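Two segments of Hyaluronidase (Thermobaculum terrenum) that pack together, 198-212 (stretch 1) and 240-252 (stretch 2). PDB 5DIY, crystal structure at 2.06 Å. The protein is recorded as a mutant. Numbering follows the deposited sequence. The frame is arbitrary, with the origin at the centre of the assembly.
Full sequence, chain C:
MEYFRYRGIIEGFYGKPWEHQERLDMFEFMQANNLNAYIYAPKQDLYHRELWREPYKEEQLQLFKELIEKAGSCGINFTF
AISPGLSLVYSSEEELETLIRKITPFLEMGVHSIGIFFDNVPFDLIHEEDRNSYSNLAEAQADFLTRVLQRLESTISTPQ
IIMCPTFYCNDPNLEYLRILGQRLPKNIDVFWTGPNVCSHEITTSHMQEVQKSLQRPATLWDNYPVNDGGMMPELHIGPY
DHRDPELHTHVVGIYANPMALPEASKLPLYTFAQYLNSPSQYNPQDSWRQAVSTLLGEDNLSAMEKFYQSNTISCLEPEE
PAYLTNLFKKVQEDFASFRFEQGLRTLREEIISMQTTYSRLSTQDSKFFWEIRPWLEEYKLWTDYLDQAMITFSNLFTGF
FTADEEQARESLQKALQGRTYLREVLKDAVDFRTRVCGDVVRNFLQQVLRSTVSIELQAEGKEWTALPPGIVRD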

# COMPACT_ATOMS: atom_id res chain seq x y z
N CYS C 198 -4.26 -5.24 -5.07
CA CYS C 198 -4.12 -5.06 -3.63
C CYS C 198 -5.35 -5.72 -3.01
O CYS C 198 -6.44 -5.17 -3.07
CB CYS C 198 -4.08 -3.58 -3.29
SG CYS C 198 -2.77 -2.70 -4.15
N SER C 199 -5.16 -6.92 -2.44
CA SER C 199 -6.29 -7.76 -2.03
C SER C 199 -6.85 -7.34 -0.68
O SER C 199 -6.09 -7.10 0.26
CB SER C 199 -5.89 -9.24 -2.01
OG SER C 199 -5.70 -9.73 -3.32
N HIS C 200 -8.18 -7.26 -0.60
CA HIS C 200 -8.86 -6.99 0.67
C HIS C 200 -8.63 -8.11 1.65
O HIS C 200 -8.25 -7.87 2.80
CB HIS C 200 -10.36 -6.79 0.48
CG HIS C 200 -11.09 -6.54 1.77
ND1 HIS C 200 -12.27 -7.17 2.10
CD2 HIS C 200 -10.79 -5.75 2.83
CE1 HIS C 200 -12.67 -6.77 3.29
NE2 HIS C 200 -11.78 -5.91 3.76
N GLU C 201 -8.86 -9.33 1.19
CA GLU C 201 -8.68 -10.53 2.00
C GLU C 201 -8.03 -11.62 1.15
O GLU C 201 -8.24 -11.67 -0.06
CB GLU C 201 -10.02 -11.02 2.54
CG GLU C 201 -11.11 -11.14 1.48
CD GLU C 201 -12.37 -11.82 1.98
OE1 GLU C 201 -12.65 -11.77 3.20
OE2 GLU C 201 -13.07 -12.41 1.13
N ILE C 202 -7.24 -12.47 1.79
CA ILE C 202 -6.68 -13.65 1.14
C ILE C 202 -7.10 -14.86 1.97
O ILE C 202 -6.69 -15.00 3.12
CB ILE C 202 -5.14 -13.56 0.96
CG1 ILE C 202 -4.77 -12.25 0.26
CG2 ILE C 202 -4.62 -14.74 0.14
CD1 ILE C 202 -3.29 -12.09 -0.04
N THR C 203 -7.93 -15.71 1.37
CA THR C 203 -8.50 -16.88 2.04
C THR C 203 -7.81 -18.19 1.63
O THR C 203 -7.23 -18.27 0.55
CB THR C 203 -10.00 -17.02 1.74
OG1 THR C 203 -10.18 -17.23 0.33
CG2 THR C 203 -10.76 -15.76 2.16
N THR C 204 -7.90 -19.20 2.50
CA THR C 204 -7.37 -20.53 2.22
C THR C 204 -8.09 -21.13 1.01
O THR C 204 -7.45 -21.72 0.13
CB THR C 204 -7.54 -21.51 3.40
OG1 THR C 204 -8.92 -21.63 3.74
CG2 THR C 204 -6.76 -21.03 4.62
N SER C 205 -9.41 -20.96 0.97
CA SER C 205 -10.22 -21.38 -0.17
C SER C 205 -9.70 -20.82 -1.49
O SER C 205 -9.60 -21.55 -2.49
CB SER C 205 -11.67 -20.93 0.01
OG SER C 205 -12.48 -21.38 -1.05
N HIS C 206 -9.36 -19.53 -1.50
CA HIS C 206 -8.86 -18.89 -2.71
C HIS C 206 -7.50 -19.45 -3.11
O HIS C 206 -7.30 -19.81 -4.28
CB HIS C 206 -8.76 -17.36 -2.52
CG HIS C 206 -8.36 -16.63 -3.76
ND1 HIS C 206 -9.15 -16.63 -4.89
CD2 HIS C 206 -7.27 -15.90 -4.07
CE1 HIS C 206 -8.56 -15.92 -5.84
NE2 HIS C 206 -7.42 -15.46 -5.36
N MET C 207 -6.58 -19.56 -2.16
CA MET C 207 -5.23 -20.06 -2.46
C MET C 207 -5.20 -21.56 -2.76
O MET C 207 -4.29 -22.02 -3.45
CB MET C 207 -4.24 -19.68 -1.35
CG MET C 207 -4.10 -18.17 -1.13
SD MET C 207 -3.80 -17.18 -2.62
CE MET C 207 -2.25 -17.89 -3.16
N GLN C 208 -6.18 -22.31 -2.25
CA GLN C 208 -6.43 -23.71 -2.66
C GLN C 208 -6.68 -23.81 -4.15
O GLN C 208 -6.10 -24.66 -4.83
CB GLN C 208 -7.64 -24.31 -1.93
CG GLN C 208 -7.35 -24.96 -0.59
CD GLN C 208 -8.59 -25.54 0.07
OE1 GLN C 208 -9.72 -25.35 -0.39
NE2 GLN C 208 -8.38 -26.26 1.17
N GLU C 209 -7.56 -22.95 -4.66
CA GLU C 209 -7.88 -22.92 -6.09
C GLU C 209 -6.65 -22.59 -6.91
O GLU C 209 -6.36 -23.28 -7.89
CB GLU C 209 -8.98 -21.91 -6.39
CG GLU C 209 -10.35 -22.30 -5.86
CD GLU C 209 -11.37 -21.21 -6.11
OE1 GLU C 209 -11.39 -20.22 -5.36
OE2 GLU C 209 -12.16 -21.35 -7.08
N VAL C 210 -5.92 -21.55 -6.50
CA VAL C 210 -4.68 -21.16 -7.18
C VAL C 210 -3.70 -22.33 -7.22
O VAL C 210 -3.12 -22.62 -8.27
CB VAL C 210 -4.00 -19.93 -6.51
CG1 VAL C 210 -2.65 -19.63 -7.18
CG2 VAL C 210 -4.88 -18.69 -6.59
N GLN C 211 -3.53 -23.00 -6.08
CA GLN C 211 -2.65 -24.15 -5.95
C GLN C 211 -2.99 -25.27 -6.95
O GLN C 211 -2.08 -25.87 -7.51
CB GLN C 211 -2.66 -24.69 -4.51
CG GLN C 211 -2.04 -26.07 -4.32
CD GLN C 211 -1.85 -26.45 -2.86
OE1 GLN C 211 -2.46 -25.87 -1.96
NE2 GLN C 211 -1.00 -27.45 -2.62
N LYS C 212 -4.28 -25.52 -7.16
CA LYS C 212 -4.73 -26.56 -8.11
C LYS C 212 -4.34 -26.22 -9.54
O LYS C 212 -3.76 -27.05 -10.23
CB LYS C 212 -6.24 -26.77 -8.03
CG LYS C 212 -6.72 -27.39 -6.72
N TYR C 240 -1.22 -5.31 9.11
CA TYR C 240 -1.48 -6.45 8.24
C TYR C 240 -2.76 -7.14 8.71
O TYR C 240 -2.94 -7.33 9.92
CB TYR C 240 -0.29 -7.42 8.29
CG TYR C 240 -0.23 -8.43 7.18
CD1 TYR C 240 -0.04 -8.03 5.86
CD2 TYR C 240 -0.34 -9.80 7.44
CE1 TYR C 240 0.04 -8.96 4.83
CE2 TYR C 240 -0.27 -10.73 6.41
CZ TYR C 240 -0.08 -10.31 5.12
OH TYR C 240 -0.00 -11.24 4.13
N ASP C 241 -3.65 -7.48 7.79
CA ASP C 241 -4.96 -8.00 8.19
C ASP C 241 -5.66 -8.78 7.09
O ASP C 241 -5.34 -8.65 5.91
CB ASP C 241 -5.87 -6.83 8.63
CG ASP C 241 -6.85 -7.22 9.74
OD1 ASP C 241 -7.02 -8.42 10.06
OD2 ASP C 241 -7.47 -6.29 10.29
N HIS C 242 -6.63 -9.60 7.52
CA HIS C 242 -7.56 -10.32 6.65
C HIS C 242 -6.87 -11.40 5.81
O HIS C 242 -7.34 -11.74 4.72
CB HIS C 242 -8.35 -9.35 5.77
CG HIS C 242 -8.97 -8.23 6.54
ND1 HIS C 242 -9.01 -6.93 6.07
CD2 HIS C 242 -9.56 -8.21 7.76
CE1 HIS C 242 -9.61 -6.17 6.97
NE2 HIS C 242 -9.95 -6.92 8.00
N ARG C 243 -5.78 -11.93 6.33
CA ARG C 243 -5.09 -13.06 5.73
C ARG C 243 -5.40 -14.24 6.62
O ARG C 243 -5.16 -14.19 7.83
CB ARG C 243 -3.58 -12.81 5.63
CG ARG C 243 -3.15 -12.13 4.34
CD ARG C 243 -3.65 -10.70 4.27
NE ARG C 243 -3.37 -10.04 2.99
CZ ARG C 243 -4.17 -9.15 2.38
NH1 ARG C 243 -5.34 -8.79 2.90
NH2 ARG C 243 -3.80 -8.62 1.22
N ASP C 244 -5.96 -15.30 6.04
CA ASP C 244 -6.44 -16.44 6.83
C ASP C 244 -5.33 -17.02 7.70
O ASP C 244 -4.19 -17.06 7.27
CB ASP C 244 -7.04 -17.53 5.93
CG ASP C 244 -8.54 -17.35 5.69
OD1 ASP C 244 -9.10 -16.27 5.97
OD2 ASP C 244 -9.17 -18.31 5.19
N PRO C 245 -5.66 -17.45 8.94
CA PRO C 245 -4.64 -18.06 9.82
C PRO C 245 -3.96 -19.32 9.27
O PRO C 245 -2.86 -19.65 9.73
CB PRO C 245 -5.43 -18.40 11.09
CG PRO C 245 -6.61 -17.50 11.09
CD PRO C 245 -6.93 -17.17 9.66
N GLU C 246 -4.60 -20.01 8.33
CA GLU C 246 -4.09 -21.26 7.77
C GLU C 246 -3.69 -21.16 6.29
O GLU C 246 -3.63 -22.18 5.60
CB GLU C 246 -5.13 -22.37 7.99
CG GLU C 246 -5.67 -22.43 9.42
CD GLU C 246 -6.54 -23.64 9.71
OE1 GLU C 246 -6.65 -24.01 10.90
OE2 GLU C 246 -7.12 -24.22 8.76
N LEU C 247 -3.39 -19.95 5.81
CA LEU C 247 -2.81 -19.77 4.47
C LEU C 247 -1.52 -20.56 4.26
O LEU C 247 -1.26 -21.04 3.15
CB LEU C 247 -2.51 -18.29 4.16
CG LEU C 247 -3.62 -17.35 3.71
CD1 LEU C 247 -3.06 -15.95 3.54
CD2 LEU C 247 -4.27 -17.83 2.41
N HIS C 248 -0.72 -20.68 5.32
CA HIS C 248 0.56 -21.41 5.26
C HIS C 248 0.43 -22.84 4.72
O HIS C 248 1.35 -23.34 4.08
CB HIS C 248 1.28 -21.40 6.62
CG HIS C 248 0.55 -22.10 7.72
ND1 HIS C 248 0.62 -23.46 7.92
CD2 HIS C 248 -0.25 -21.62 8.70
CE1 HIS C 248 -0.11 -23.79 8.96
NE2 HIS C 248 -0.64 -22.69 9.46
N THR C 249 -0.71 -23.48 4.96
CA THR C 249 -1.03 -24.79 4.38
C THR C 249 -0.99 -24.81 2.84
O THR C 249 -0.58 -25.80 2.25
CB THR C 249 -2.40 -25.30 4.88
OG1 THR C 249 -2.35 -25.41 6.31
CG2 THR C 249 -2.78 -26.65 4.29
N HIS C 250 -1.38 -23.71 2.19
CA HIS C 250 -1.46 -23.64 0.72
C HIS C 250 -0.48 -22.67 0.06
O HIS C 250 -0.48 -22.55 -1.17
CB HIS C 250 -2.90 -23.29 0.32
CG HIS C 250 -3.91 -24.18 0.95
ND1 HIS C 250 -4.62 -23.82 2.07
CD2 HIS C 250 -4.29 -25.45 0.66
CE1 HIS C 250 -5.41 -24.82 2.43
NE2 HIS C 250 -5.23 -25.82 1.59
N VAL C 251 0.36 -22.02 0.86
CA VAL C 251 1.27 -20.99 0.36
C VAL C 251 2.68 -21.28 0.88
O VAL C 251 2.87 -21.52 2.07
CB VAL C 251 0.77 -19.59 0.80
CG1 VAL C 251 1.80 -18.51 0.52
CG2 VAL C 251 -0.55 -19.26 0.11
N VAL C 252 3.66 -21.28 -0.02
CA VAL C 252 5.07 -21.53 0.32
C VAL C 252 5.73 -20.33 1.03
O VAL C 252 6.66 -20.50 1.82
CB VAL C 252 5.89 -21.96 -0.93
CG1 VAL C 252 6.09 -20.81 -1.90
CG2 VAL C 252 7.24 -22.55 -0.54
O HOH W 1 -1.39 -21.42 -3.54

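The most unusual feature here is a buried arginine whose hydrogen bonds across this contact all go to backbone carbonyls: the Arg243 guanidinium reaches across to the loop before the helix, donating from NH2 to Ser199 O at 2.9 Å and from NH1 to the same Ser199 O at 3.2 Å, with a weak bond from NH1 to His200 O at 3.1 Å. Its several donors let one side chain bond two successive carbonyls, and Ile202 CG1 lies over one face of the group.

Beside it the backbones meet in a single beta bridge, Ile202 with Arg243. Ile202 N donates to His242 O and Ile202 O accepts from Asp244 N, both at 3.0 Å. Asp244 adds a side-chain bond just past the bridge, OD2 accepting a hydrogen bond from Thr204 N at 3.1 Å, in the first turn of the helix, where amides lack helical partners. Thr203 OG1 caps His206 N at 3.1 Å.

Next to the bridge, apolar groups fill the interior: Met207 CG lies 3.6 Å from Leu247 CD2 and 3.9 Å from Val251 CG2, while Ile202 CG2 sits 3.9 Å from Leu247 CD2. Further along, the helix lays Gln208 over the face of the His250 ring, with Gln208 CG 3.4 Å from the ring centroid. His250 has the largest covered area, and Gln211 OE1 lies at its ring edge, 3.2 Å from His250 CD2. One water donates to both Met207 O and His250 O, joining the backbones.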